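Local coordinates for beta-N-acetylglucosaminidase-like protein Glycoside hydrolase family 20 (Flavobacterium johnsoniae, PDB 6YHH) that probably acts as a beta-N-acetylhexosaminidase (chitobiase), hydrolysing chitin-derived oligosaccharides during bacterial chitin degradation, at residues A[27-32]-A[47-52]; A[74-79]-A[115-120]; A[591-596]-A[666-671]; A[621-626]-A[660-665]. All coordinates share one frame; numbering follows the deposited sequence.

Interaction 1: A[27-32]-A[47-52]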
loop_
_atom_site.group_PDB
_atom_site.type_symbol
_atom_site.label_atom_id
_atom_site.label_comp_id
_atom_site.label_asym_id
_atom_site.label_seq_id
_atom_site.Cartn_x
_atom_site.Cartn_y
_atom_site.Cartn_z
ATOM N N LYS A 27 2.232 12.487 28.540
ATOM C CA LYS A 27 3.594 12.358 28.118
ATOM C C LYS A 27 4.521 11.609 29.087
ATOM O O LYS A 27 5.635 11.220 28.739
ATOM C CB LYS A 27 4.153 13.771 27.782
ATOM C CG LYS A 27 5.206 13.742 26.665
ATOM C CD LYS A 27 5.439 15.145 26.175
ATOM C CE LYS A 27 6.704 15.132 25.385
ATOM N NZ LYS A 27 6.395 14.794 24.012
ATOM N N ASN A 28 4.032 11.297 30.286
ATOM C CA ASN A 28 4.761 10.477 31.253
ATOM C C ASN A 28 4.682 8.995 30.948
ATOM O O ASN A 28 5.393 8.186 31.530
ATOM C CB ASN A 28 4.208 10.697 32.707
ATOM C CG ASN A 28 5.143 10.112 33.757
ATOM O OD1 ASN A 28 6.366 10.369 33.691
ATOM N ND2 ASN A 28 4.610 9.271 34.698
ATOM N N PHE A 29 3.755 8.616 30.049
ATOM C CA PHE A 29 3.595 7.218 29.724
ATOM C C PHE A 29 4.822 6.486 29.208
ATOM O O PHE A 29 5.479 6.913 28.221
ATOM C CB PHE A 29 2.452 7.046 28.751
ATOM C CG PHE A 29 2.028 5.605 28.517
ATOM C CD1 PHE A 29 1.174 4.971 29.417
ATOM C CD2 PHE A 29 2.435 4.899 27.409
ATOM C CE1 PHE A 29 0.781 3.671 29.189
ATOM C CE2 PHE A 29 1.988 3.586 27.177
ATOM C CZ PHE A 29 1.200 2.972 28.102
ATOM N N LYS A 30 5.109 5.377 29.875
ATOM C CA LYS A 30 6.153 4.457 29.531
ATOM C C LYS A 30 5.754 3.012 29.781
ATOM O O LYS A 30 4.802 2.741 30.549
ATOM C CB LYS A 30 7.452 4.794 30.369
ATOM C CG LYS A 30 8.076 6.138 30.075
ATOM C CD LYS A 30 9.372 6.385 30.868
ATOM C CE LYS A 30 9.073 7.055 32.230
ATOM N NZ LYS A 30 8.249 8.330 32.386
ATOM N N VAL A 31 6.499 2.102 29.160
ATOM C CA VAL A 31 6.318 0.673 29.237
ATOM C C VAL A 31 7.560 -0.034 29.742
ATOM O O VAL A 31 8.699 0.302 29.420
ATOM C CB VAL A 31 5.823 0.065 27.889
ATOM C CG1 VAL A 31 6.880 0.184 26.815
ATOM C CG2 VAL A 31 5.389 -1.376 28.047
ATOM N N ASN A 32 7.314 -1.081 30.518
ATOM C CA ASN A 32 8.350 -1.932 31.103
ATOM C C ASN A 32 7.922 -3.367 30.986
ATOM O O ASN A 32 6.709 -3.631 31.140
ATOM C CB ASN A 32 8.487 -1.598 32.597
ATOM C CG ASN A 32 9.701 -2.253 33.211
ATOM O OD1 ASN A 32 10.830 -2.057 32.745
ATOM N ND2 ASN A 32 9.459 -3.100 34.261
ATOM N N ARG A 47 5.926 -1.855 18.678
ATOM C CA ARG A 47 4.826 -1.536 17.718
ATOM C C ARG A 47 3.600 -1.049 18.441
ATOM O O ARG A 47 2.964 -0.168 17.983
ATOM C CB ARG A 47 4.530 -2.763 16.873
ATOM C CG ARG A 47 5.645 -3.069 15.901
ATOM C CD ARG A 47 5.389 -4.234 14.972
ATOM N NE ARG A 47 5.284 -5.549 15.607
ATOM C CZ ARG A 47 6.345 -6.328 15.813
ATOM N NH1 ARG A 47 7.564 -5.930 15.414
ATOM N NH2 ARG A 47 6.171 -7.485 16.396
ATOM N N PHE A 48 3.282 -1.610 19.596
ATOM C CA PHE A 48 2.180 -1.140 20.423
ATOM C C PHE A 48 2.305 0.377 20.710
ATOM O O PHE A 48 1.402 1.173 20.570
ATOM C CB PHE A 48 2.047 -1.977 21.728
ATOM C CG PHE A 48 1.260 -1.274 22.796
ATOM C CD1 PHE A 48 -0.129 -1.294 22.857
ATOM C CD2 PHE A 48 1.919 -0.529 23.743
ATOM C CE1 PHE A 48 -0.824 -0.640 23.872
ATOM C CE2 PHE A 48 1.221 0.182 24.713
ATOM C CZ PHE A 48 -0.137 0.145 24.803
ATOM N N LEU A 49 3.496 0.739 21.177
ATOM C CA LEU A 49 3.780 2.128 21.551
ATOM C C LEU A 49 3.689 3.054 20.336
ATOM O O LEU A 49 3.075 4.116 20.405
ATOM C CB LEU A 49 5.137 2.192 22.226
ATOM C CG LEU A 49 5.483 3.534 22.861
ATOM C CD1 LEU A 49 4.529 3.758 23.997
ATOM C CD2 LEU A 49 6.909 3.543 23.398
ATOM N N ARG A 50 4.274 2.628 19.218
ATOM C CA ARG A 50 4.152 3.364 17.973
ATOM C C ARG A 50 2.710 3.543 17.556
ATOM O O ARG A 50 2.271 4.652 17.195
ATOM C CB ARG A 50 4.947 2.735 16.839
ATOM C CG ARG A 50 6.465 2.648 17.013
ATOM C CD ARG A 50 7.084 4.066 16.914
ATOM N NE ARG A 50 7.042 4.808 18.146
ATOM C CZ ARG A 50 7.839 4.627 19.206
ATOM N NH1 ARG A 50 8.737 3.622 19.195
ATOM N NH2 ARG A 50 7.703 5.406 20.247
ATOM N N ARG A 51 1.920 2.457 17.640
ATOM C CA ARG A 51 0.535 2.554 17.248
ATOM C C ARG A 51 -0.265 3.481 18.183
ATOM O O ARG A 51 -1.058 4.326 17.742
ATOM C CB ARG A 51 -0.111 1.181 17.187
ATOM C CG ARG A 51 0.429 0.350 16.053
ATOM C CD ARG A 51 0.194 -1.125 16.212
ATOM N NE ARG A 51 -1.182 -1.502 16.236
ATOM C CZ ARG A 51 -1.649 -2.667 16.684
ATOM N NH1 ARG A 51 -0.841 -3.513 17.279
ATOM N NH2 ARG A 51 -2.952 -2.953 16.576
ATOM N N LEU A 52 -0.050 3.325 19.466
ATOM C CA LEU A 52 -0.707 4.200 20.428
ATOM C C LEU A 52 -0.401 5.666 20.208
ATOM O O LEU A 52 -1.278 6.505 20.281
ATOM C CB LEU A 52 -0.305 3.747 21.855
ATOM C CG LEU A 52 -0.982 4.490 22.975
ATOM C CD1 LEU A 52 -2.512 4.380 22.911
ATOM C CD2 LEU A 52 -0.460 4.048 24.334
#
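Phe29 pushes one corner of its ring, CE2, against Phe48, Leu49 and Leu52 of helix 40-56. The two segments belong to a beta-alpha-beta crossover in the small alpha/beta domain of this family 20 glycoside hydrolase: residues 27-32 lead into strand 31-35, helix 40-56 makes the connection, and strand 76-80 pairs in parallel with the first strand. The tight part is wholly apolar and buried. Phe29 CE2 lies 3.8 Å from Leu52 CD2, which sits neither squarely over the ring nor at its edge; the two side chains cross at about a right angle. Leu49 CD1 meets the same carbon, CE2 of Phe29, at 4.1 Å, but at the ring edge, and these two side chains run past each other in opposite directions. Phe48 and Phe29 meet edge against edge, CE2 to CE2 at 4.3 Å, with no face stacking. Phe29 gets there because its CG stands anti to the backbone N (chi1 -170°). Strand 76-80 closes over this cluster through Leu76, which touches both phenylalanines.

The other side is looser and polar. Lys27 and Asn28 are exposed, and Lys30 starts out away from the helix. Its aliphatic chain then bends back along its own segment, bringing Lys30 NZ to Asn28 O at 3.0 Å, the ammonium tilted 28° out of the carbonyl plane.

Interaction 2: A[74-79]-A[115-120]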
loop_
_atom_site.group_PDB
_atom_site.type_symbol
_atom_site.label_atom_id
_atom_site.label_comp_id
_atom_site.label_asym_id
_atom_site.label_seq_id
_atom_site.Cartn_x
_atom_site.Cartn_y
_atom_site.Cartn_z
ATOM N N ALA A 74 7.503 2.210 35.292
ATOM C CA ALA A 74 6.636 2.584 34.184
ATOM C C ALA A 74 5.151 2.419 34.469
ATOM O O ALA A 74 4.731 1.469 35.183
ATOM C CB ALA A 74 7.006 1.729 32.981
ATOM N N GLU A 75 4.326 3.267 33.865
ATOM C CA GLU A 75 2.865 3.193 34.014
ATOM C C GLU A 75 2.268 1.915 33.459
ATOM O O GLU A 75 1.226 1.500 33.925
ATOM C CB GLU A 75 2.175 4.429 33.464
ATOM C CG GLU A 75 2.344 5.648 34.344
ATOM C CD GLU A 75 1.981 6.948 33.653
ATOM O OE1 GLU A 75 1.746 6.949 32.378
ATOM O OE2 GLU A 75 1.923 7.982 34.387
ATOM N N LEU A 76 2.892 1.350 32.436
ATOM C CA LEU A 76 2.470 0.048 31.865
ATOM C C LEU A 76 3.513 -0.984 32.123
ATOM O O LEU A 76 4.670 -0.898 31.649
ATOM C CB LEU A 76 2.152 0.135 30.321
ATOM C CG LEU A 76 1.813 -1.230 29.677
ATOM C CD1 LEU A 76 0.541 -1.908 30.173
ATOM C CD2 LEU A 76 1.719 -1.000 28.181
ATOM N N GLN A 77 3.126 -2.003 32.891
ATOM C CA GLN A 77 3.996 -3.165 33.235
ATOM C C GLN A 77 3.460 -4.387 32.579
ATOM O O GLN A 77 2.252 -4.638 32.670
ATOM C CB GLN A 77 3.948 -3.434 34.745
ATOM C CG GLN A 77 4.509 -2.312 35.552
ATOM C CD GLN A 77 6.019 -2.223 35.409
ATOM O OE1 GLN A 77 6.726 -3.249 35.234
ATOM N NE2 GLN A 77 6.537 -0.956 35.460
ATOM N N ILE A 78 4.350 -5.101 31.916
ATOM C CA ILE A 78 4.058 -6.290 31.219
ATOM C C ILE A 78 4.956 -7.392 31.796
ATOM O O ILE A 78 6.163 -7.354 31.636
ATOM C CB ILE A 78 4.342 -6.134 29.719
ATOM C CG1 ILE A 78 3.595 -4.924 29.121
ATOM C CG2 ILE A 78 4.020 -7.412 29.007
ATOM C CD1 ILE A 78 4.061 -4.659 27.728
ATOM N N ASN A 79 4.308 -8.390 32.414
ATOM C CA ASN A 79 5.018 -9.504 33.078
ATOM C C ASN A 79 4.651 -10.798 32.338
ATOM O O ASN A 79 3.452 -11.104 32.185
ATOM C CB ASN A 79 4.575 -9.678 34.507
ATOM C CG ASN A 79 4.660 -8.415 35.340
ATOM O OD1 ASN A 79 3.653 -7.943 35.934
ATOM N ND2 ASN A 79 5.856 -7.853 35.414
ATOM N N HIS A 115 -1.338 -10.521 22.861
ATOM C CA HIS A 115 -2.764 -10.393 22.745
ATOM C C HIS A 115 -3.276 -9.260 23.622
ATOM O O HIS A 115 -4.174 -8.454 23.259
ATOM C CB HIS A 115 -3.499 -11.714 23.141
ATOM C CG HIS A 115 -3.220 -12.895 22.259
ATOM N ND1 HIS A 115 -3.030 -12.810 20.875
ATOM C CD2 HIS A 115 -3.133 -14.207 22.564
ATOM C CE1 HIS A 115 -2.834 -14.024 20.385
ATOM N NE2 HIS A 115 -2.920 -14.895 21.397
ATOM N N GLY A 116 -2.765 -9.200 24.849
ATOM C CA GLY A 116 -3.249 -8.165 25.755
ATOM C C GLY A 116 -2.970 -6.781 25.298
ATOM O O GLY A 116 -3.743 -5.858 25.595
ATOM N N LEU A 117 -1.846 -6.593 24.577
ATOM C CA LEU A 117 -1.588 -5.287 24.025
ATOM C C LEU A 117 -2.671 -4.858 23.008
ATOM O O LEU A 117 -3.056 -3.693 22.929
ATOM C CB LEU A 117 -0.225 -5.271 23.348
ATOM C CG LEU A 117 1.015 -5.416 24.256
ATOM C CD1 LEU A 117 2.226 -5.597 23.336
ATOM C CD2 LEU A 117 1.065 -4.259 25.207
ATOM N N GLU A 118 -3.210 -5.833 22.268
ATOM C CA GLU A 118 -4.299 -5.546 21.316
ATOM C C GLU A 118 -5.565 -5.167 22.026
ATOM O O GLU A 118 -6.255 -4.256 21.633
ATOM C CB GLU A 118 -4.563 -6.710 20.391
ATOM C CG GLU A 118 -3.335 -7.071 19.545
ATOM C CD GLU A 118 -2.907 -5.983 18.557
ATOM O OE1 GLU A 118 -3.693 -5.037 18.267
ATOM O OE2 GLU A 118 -1.769 -6.171 18.015
ATOM N N THR A 119 -5.870 -5.848 23.122
ATOM C CA THR A 119 -7.032 -5.481 23.913
ATOM C C THR A 119 -6.881 -4.085 24.467
ATOM O O THR A 119 -7.868 -3.300 24.502
ATOM C CB THR A 119 -7.273 -6.500 25.050
ATOM O OG1 THR A 119 -7.311 -7.787 24.491
ATOM C CG2 THR A 119 -8.552 -6.219 25.774
ATOM N N LEU A 120 -5.702 -3.798 25.035
ATOM C CA LEU A 120 -5.399 -2.445 25.554
ATOM C C LEU A 120 -5.641 -1.346 24.511
ATOM O O LEU A 120 -6.267 -0.320 24.803
ATOM C CB LEU A 120 -3.990 -2.389 26.195
ATOM C CG LEU A 120 -3.687 -1.090 26.916
ATOM C CD1 LEU A 120 -4.713 -0.602 27.895
ATOM C CD2 LEU A 120 -2.305 -1.192 27.505
#
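Leu120 sets its CD2 methyl against the fork of Leu76, 4.0 Å from Leu76 CD1 and 4.1 Å from Leu76 CD2. The two leucines reach for each other tip to tip, each with CG anti to its own backbone nitrogen and extended toward the other. One turn back along the helix, Leu117 works differently. It leaves the backbone at a slant rather than straight at the strand; chi1 of -67° sets CG anti to the carbonyl carbon, and it is the CD2 branch, not the extended CD1, that meets Ile78 CD1 at 3.9 Å, the side chains crossing at about a right angle. That same Leu117 methyl also brushes Leu76 CD2, at 4.5 Å, and so links the two pairs.

This is a helix laid on a sheet, in the alpha/beta domain that accompanies the family 20 catalytic barrel. Strand 76-79 and helix 115-120 run nearly antiparallel, at 154°, their axes 11.2 Å apart at closest approach. Leu76 and Ile78 face the helix. Phe48 of helix 40-56 touches Leu76, Leu117 and Leu120, so two helices share the apolar face.

Gln77, between the two contact residues, takes no part in the packing. Its NE2 gives a hydrogen bond to Ala74 O at 3.0 Å with an N-H...O angle of 160°, the oxygen lying close to the plane of the amide. Lys102 NZ bonds to Ala74 O as well, while Gln77 OE1 accepts from Asn32 ND2.

Interaction 3: A[591-596]-A[666-671]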
loop_
_atom_site.group_PDB
_atom_site.type_symbol
_atom_site.label_atom_id
_atom_site.label_comp_id
_atom_site.label_asym_id
_atom_site.label_seq_id
_atom_site.Cartn_x
_atom_site.Cartn_y
_atom_site.Cartn_z
ATOM N N ALA A 591 -36.430 9.827 3.589
ATOM C CA ALA A 591 -35.134 10.442 3.454
ATOM C C ALA A 591 -34.232 9.601 2.501
ATOM O O ALA A 591 -33.439 10.177 1.742
ATOM C CB ALA A 591 -34.439 10.603 4.783
ATOM N N PHE A 592 -34.404 8.287 2.536
ATOM C CA PHE A 592 -33.561 7.402 1.662
ATOM C C PHE A 592 -33.981 7.564 0.241
ATOM O O PHE A 592 -33.150 7.647 -0.649
ATOM C CB PHE A 592 -33.704 5.925 2.081
ATOM C CG PHE A 592 -32.940 5.606 3.322
ATOM C CD1 PHE A 592 -31.550 5.269 3.277
ATOM C CD2 PHE A 592 -33.566 5.627 4.556
ATOM C CE1 PHE A 592 -30.871 4.936 4.465
ATOM C CE2 PHE A 592 -32.887 5.347 5.709
ATOM C CZ PHE A 592 -31.531 5.019 5.681
ATOM N N PHE A 593 -35.284 7.661 0.006
ATOM C CA PHE A 593 -35.749 7.877 -1.362
ATOM C C PHE A 593 -35.271 9.193 -1.939
ATOM O O PHE A 593 -34.803 9.258 -3.109
ATOM C CB PHE A 593 -37.282 7.824 -1.424
ATOM C CG PHE A 593 -37.867 6.534 -0.955
ATOM C CD1 PHE A 593 -37.236 5.300 -1.222
ATOM C CD2 PHE A 593 -39.097 6.503 -0.352
ATOM C CE1 PHE A 593 -37.776 4.119 -0.763
ATOM C CE2 PHE A 593 -39.636 5.313 0.096
ATOM C CZ PHE A 593 -38.988 4.138 -0.115
ATOM N N ASN A 594 -35.343 10.284 -1.173
ATOM C CA ASN A 594 -34.836 11.541 -1.662
ATOM C C ASN A 594 -33.302 11.433 -1.911
ATOM O O ASN A 594 -32.768 11.963 -2.923
ATOM C CB ASN A 594 -35.137 12.657 -0.692
ATOM C CG ASN A 594 -36.587 13.004 -0.671
ATOM O OD1 ASN A 594 -37.218 13.150 0.410
ATOM N ND2 ASN A 594 -37.121 13.153 -1.774
ATOM N N LYS A 595 -32.596 10.732 -1.044
ATOM C CA LYS A 595 -31.171 10.561 -1.219
ATOM C C LYS A 595 -30.849 9.804 -2.508
ATOM O O LYS A 595 -29.940 10.249 -3.283
ATOM C CB LYS A 595 -30.554 9.774 -0.031
ATOM C CG LYS A 595 -29.057 9.614 -0.187
ATOM C CD LYS A 595 -28.404 8.919 1.007
ATOM C CE LYS A 595 -26.873 8.915 0.842
ATOM N NZ LYS A 595 -26.244 8.389 2.093
ATOM N N TRP A 596 -31.557 8.712 -2.765
ATOM C CA TRP A 596 -31.273 7.906 -3.966
ATOM C C TRP A 596 -31.587 8.627 -5.268
ATOM O O TRP A 596 -30.974 8.411 -6.321
ATOM C CB TRP A 596 -31.947 6.576 -3.854
ATOM C CG TRP A 596 -31.413 5.808 -2.626
ATOM C CD1 TRP A 596 -30.151 5.838 -2.060
ATOM C CD2 TRP A 596 -32.144 4.842 -1.879
ATOM N NE1 TRP A 596 -30.085 4.974 -0.990
ATOM C CE2 TRP A 596 -31.282 4.331 -0.881
ATOM C CE3 TRP A 596 -33.401 4.314 -1.995
ATOM C CZ2 TRP A 596 -31.702 3.346 0.035
ATOM C CZ3 TRP A 596 -33.819 3.378 -1.103
ATOM C CH2 TRP A 596 -32.960 2.901 -0.092
ATOM N N GLU A 666 -35.136 -6.232 -0.881
ATOM C CA GLU A 666 -36.070 -6.968 0.023
ATOM C C GLU A 666 -36.952 -6.005 0.838
ATOM O O GLU A 666 -38.145 -6.247 0.958
ATOM C CB GLU A 666 -35.372 -7.936 0.926
ATOM C CG GLU A 666 -34.727 -9.104 0.161
ATOM C CD GLU A 666 -35.722 -10.065 -0.544
ATOM O OE1 GLU A 666 -36.959 -10.106 -0.240
ATOM O OE2 GLU A 666 -35.265 -10.810 -1.457
ATOM N N SER A 667 -36.356 -4.926 1.314
ATOM C CA SER A 667 -37.073 -3.897 2.055
ATOM C C SER A 667 -38.007 -3.066 1.225
ATOM O O SER A 667 -39.105 -2.671 1.713
ATOM C CB SER A 667 -36.072 -3.050 2.805
ATOM O OG SER A 667 -35.608 -3.752 3.964
ATOM N N LEU A 668 -37.662 -2.825 -0.047
ATOM C CA LEU A 668 -38.583 -2.190 -0.945
ATOM C C LEU A 668 -39.841 -3.070 -1.066
ATOM O O LEU A 668 -40.979 -2.525 -1.082
ATOM C CB LEU A 668 -37.974 -1.988 -2.333
ATOM C CG LEU A 668 -36.787 -1.027 -2.396
ATOM C CD1 LEU A 668 -36.248 -1.104 -3.791
ATOM C CD2 LEU A 668 -37.195 0.401 -2.086
ATOM N N LYS A 669 -39.626 -4.367 -1.245
ATOM C CA LYS A 669 -40.722 -5.338 -1.437
ATOM C C LYS A 669 -41.605 -5.334 -0.161
ATOM O O LYS A 669 -42.856 -5.317 -0.290
ATOM C CB LYS A 669 -40.180 -6.761 -1.728
ATOM N N LYS A 670 -40.981 -5.285 1.011
ATOM C CA LYS A 670 -41.735 -5.292 2.290
ATOM C C LYS A 670 -42.612 -4.071 2.412
ATOM O O LYS A 670 -43.729 -4.135 2.993
ATOM C CB LYS A 670 -40.789 -5.339 3.490
ATOM C CG LYS A 670 -40.165 -6.691 3.835
ATOM C CD LYS A 670 -39.109 -6.656 4.927
ATOM C CE LYS A 670 -39.627 -5.971 6.164
ATOM N NZ LYS A 670 -38.602 -5.972 7.236
ATOM N N LEU A 671 -42.157 -2.948 1.862
ATOM C CA LEU A 671 -42.987 -1.706 1.959
ATOM C C LEU A 671 -44.260 -1.768 1.207
ATOM O O LEU A 671 -45.199 -1.069 1.534
ATOM C CB LEU A 671 -42.242 -0.473 1.451
ATOM C CG LEU A 671 -41.311 0.201 2.376
ATOM C CD1 LEU A 671 -40.588 1.286 1.552
ATOM C CD2 LEU A 671 -42.057 0.835 3.591
#
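The hydrogen bond from Trp596 N to Phe592 O, 2.9 Å, holds the helix turn that presents Phe593 to Leu668 and Leu671 of the C-terminal helix. The motif is helix-on-helix packing in the helical region at the end of the chain, between helix 583-607 and helix 665-671. Their nearest CA atoms, those of Phe593 and Leu668, stand 10.5 Å apart, so a long side chain has to span the distance.

The ring of Phe593 does so with its far edge. Phe593 CZ meets Leu671 CD1 at 3.7 Å, the methyl lying in the ring plane and arriving from the opposite direction. One corner further round, Phe593 CE1 touches Leu668 CD2 at 4.0 Å, again near the plane, as those two side chains slide past each other. Neither leucine lies over a face of the ring. All three have CG anti to the carbonyl carbon, with chi1 of -59° for Phe593, which swings a ring that leaves the backbone at a slant in toward the leucines.

Neighbouring helices add to the packing: helix 617-634 touches Phe593 through Ser627 and Leu630, while Phe570 of helix 565-579 packs on Leu668. Trp596 sits at the margin of this contact, with Phe592 O lying 3.1 Å above one face of its indole, offset toward the rim.

Interaction 4: A[621-626]-A[660-665]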
loop_
_atom_site.group_PDB
_atom_site.type_symbol
_atom_site.label_atom_id
_atom_site.label_comp_id
_atom_site.label_asym_id
_atom_site.label_seq_id
_atom_site.Cartn_x
_atom_site.Cartn_y
_atom_site.Cartn_z
ATOM N N LYS A 621 -30.924 4.082 -12.067
ATOM C CA LYS A 621 -32.211 4.565 -12.605
ATOM C C LYS A 621 -33.340 3.737 -12.067
ATOM O O LYS A 621 -34.373 4.280 -11.587
ATOM C CB LYS A 621 -32.212 4.536 -14.111
ATOM C CG LYS A 621 -33.618 4.755 -14.651
ATOM C CD LYS A 621 -33.660 4.938 -16.136
ATOM C CE LYS A 621 -35.113 5.023 -16.648
ATOM N NZ LYS A 621 -35.904 6.045 -15.950
ATOM N N LYS A 622 -33.198 2.402 -12.018
ATOM C CA LYS A 622 -34.216 1.562 -11.427
ATOM C C LYS A 622 -34.544 1.902 -9.974
ATOM O O LYS A 622 -35.739 1.981 -9.543
ATOM C CB LYS A 622 -33.877 0.085 -11.607
ATOM C CG LYS A 622 -33.958 -0.395 -13.034
ATOM C CD LYS A 622 -33.210 -1.704 -13.326
ATOM C CE LYS A 622 -33.346 -1.950 -14.852
ATOM N NZ LYS A 622 -32.840 -3.259 -15.342
ATOM N N LEU A 623 -33.502 2.181 -9.179
ATOM C CA LEU A 623 -33.729 2.583 -7.794
ATOM C C LEU A 623 -34.392 3.980 -7.678
ATOM O O LEU A 623 -35.291 4.190 -6.823
ATOM C CB LEU A 623 -32.378 2.571 -7.023
ATOM C CG LEU A 623 -32.446 2.882 -5.587
ATOM C CD1 LEU A 623 -33.358 1.916 -4.845
ATOM C CD2 LEU A 623 -31.036 2.955 -4.946
ATOM N N SER A 624 -33.982 4.938 -8.514
ATOM C CA SER A 624 -34.507 6.290 -8.542
ATOM C C SER A 624 -35.941 6.213 -8.940
ATOM O O SER A 624 -36.796 6.877 -8.309
ATOM C CB SER A 624 -33.732 7.168 -9.534
ATOM O OG SER A 624 -34.367 8.485 -9.566
ATOM N N ASP A 625 -36.229 5.425 -9.946
ATOM C CA ASP A 625 -37.674 5.289 -10.383
ATOM C C ASP A 625 -38.534 4.755 -9.277
ATOM O O ASP A 625 -39.626 5.299 -9.023
ATOM C CB ASP A 625 -37.821 4.425 -11.634
ATOM C CG ASP A 625 -37.296 5.075 -12.894
ATOM O OD1 ASP A 625 -37.008 6.272 -12.982
ATOM O OD2 ASP A 625 -37.142 4.351 -13.868
ATOM N N ALA A 626 -38.115 3.676 -8.614
ATOM C CA ALA A 626 -38.855 3.126 -7.486
ATOM C C ALA A 626 -38.987 4.163 -6.365
ATOM O O ALA A 626 -40.074 4.288 -5.747
ATOM C CB ALA A 626 -38.239 1.839 -7.001
ATOM N N VAL A 660 -23.213 -6.434 -9.566
ATOM C CA VAL A 660 -23.649 -6.135 -8.225
ATOM C C VAL A 660 -25.182 -6.276 -8.165
ATOM O O VAL A 660 -25.838 -6.399 -9.211
ATOM C CB VAL A 660 -23.304 -4.702 -7.773
ATOM C CG1 VAL A 660 -21.811 -4.474 -7.780
ATOM C CG2 VAL A 660 -23.965 -3.646 -8.653
ATOM N N GLU A 661 -25.689 -6.185 -6.942
ATOM C CA GLU A 661 -27.086 -6.178 -6.646
ATOM C C GLU A 661 -27.418 -5.071 -5.679
ATOM O O GLU A 661 -26.621 -4.629 -4.870
ATOM C CB GLU A 661 -27.489 -7.521 -6.072
ATOM C CG GLU A 661 -26.914 -7.876 -4.712
ATOM C CD GLU A 661 -27.077 -9.309 -4.299
ATOM O OE1 GLU A 661 -27.324 -10.152 -5.178
ATOM O OE2 GLU A 661 -26.904 -9.627 -3.087
ATOM N N LEU A 662 -28.657 -4.595 -5.789
ATOM C CA LEU A 662 -29.210 -3.656 -4.819
ATOM C C LEU A 662 -29.723 -4.362 -3.565
ATOM O O LEU A 662 -30.633 -5.181 -3.640
ATOM C CB LEU A 662 -30.387 -2.837 -5.433
ATOM C CG LEU A 662 -30.043 -1.763 -6.454
ATOM C CD1 LEU A 662 -31.312 -1.332 -7.224
ATOM C CD2 LEU A 662 -29.336 -0.598 -5.804
ATOM N N SER A 663 -29.090 -4.120 -2.432
ATOM C CA SER A 663 -29.407 -4.881 -1.237
ATOM C C SER A 663 -30.448 -4.194 -0.374
ATOM O O SER A 663 -30.661 -4.545 0.755
ATOM C CB SER A 663 -28.121 -5.196 -0.463
ATOM O OG SER A 663 -27.418 -4.008 -0.122
ATOM N N VAL A 664 -31.125 -3.241 -0.982
ATOM C CA VAL A 664 -32.377 -2.649 -0.457
ATOM C C VAL A 664 -33.612 -3.263 -1.078
ATOM O O VAL A 664 -34.741 -2.950 -0.667
ATOM C CB VAL A 664 -32.374 -1.114 -0.687
ATOM C CG1 VAL A 664 -31.289 -0.407 0.107
ATOM C CG2 VAL A 664 -32.266 -0.739 -2.148
ATOM N N TYR A 665 -33.477 -4.129 -2.082
ATOM C CA TYR A 665 -34.615 -4.717 -2.722
ATOM C C TYR A 665 -35.637 -5.399 -1.799
ATOM O O TYR A 665 -36.890 -5.095 -1.885
ATOM C CB TYR A 665 -34.198 -5.698 -3.830
ATOM C CG TYR A 665 -35.327 -6.551 -4.242
ATOM C CD1 TYR A 665 -36.337 -6.023 -5.041
ATOM C CD2 TYR A 665 -35.406 -7.867 -3.809
ATOM C CE1 TYR A 665 -37.407 -6.808 -5.401
ATOM C CE2 TYR A 665 -36.449 -8.677 -4.188
ATOM C CZ TYR A 665 -37.435 -8.143 -4.992
ATOM O OH TYR A 665 -38.538 -8.947 -5.376
#
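Apolar packing carries the whole contact, and Leu623 is its centre. With CG anti to the backbone N (chi1 -177°), Leu623 splits its two methyls between two partners. Its CD2 meets Leu662 CD2 at 4.0 Å, and the CB of Leu623 adds a second touch to Leu662 CD1 at 4.1 Å, the two chains meeting at a slant. Its CD1 goes instead to Val664 CG2, 3.9 Å away, at roughly a right angle. Trp596 of helix 583-607 packs on both Leu623 and Val664, so the cluster joins two helices to strand 660-662, which pairs antiparallel with strand 532-534, and to the turn that follows it.

The charged groups find partners elsewhere: Lys622 starts out toward the strand but its end leads away, and its NZ bonds to His657. On the helix, Lys621 NZ forms a salt bridge of 3.0 Å to Asp625 OD2, one helical turn on, which uses its syn lone pair. Glu661, next to Leu662, pairs instead with Lys536 and Lys655, and Ser663 OG bonds to Ser567 and Glu533.

No hydrogen bond or salt bridge joins the two segments, so exclusion of water and the fit of branched methyls probably hold 621-626 against the strand and turn.

Overall arrangement
The four contacts form two pairs at separate ends of the chain. Interactions 1 and 2 lie 10 Å apart between centres and share one sheet: strands 31-35 and 76-80 are neighbours, with Asn32 N 2.9 Å from Leu76 O, and Arg51 NH2 joins Glu118 OE1 in a salt bridge of 2.8 Å. Interactions 3 and 4, 9 Å apart between centres, meet through Trp596, whose CG lies 3.7 Å from Leu623 CD2; the loop that interaction 4 closes falls within that of interaction 3. Between the pairs, centres are 47 to 48 Å apart and nearest atoms about 30 to 31 Å. All four lie away from Glu317, the predicted proton donor.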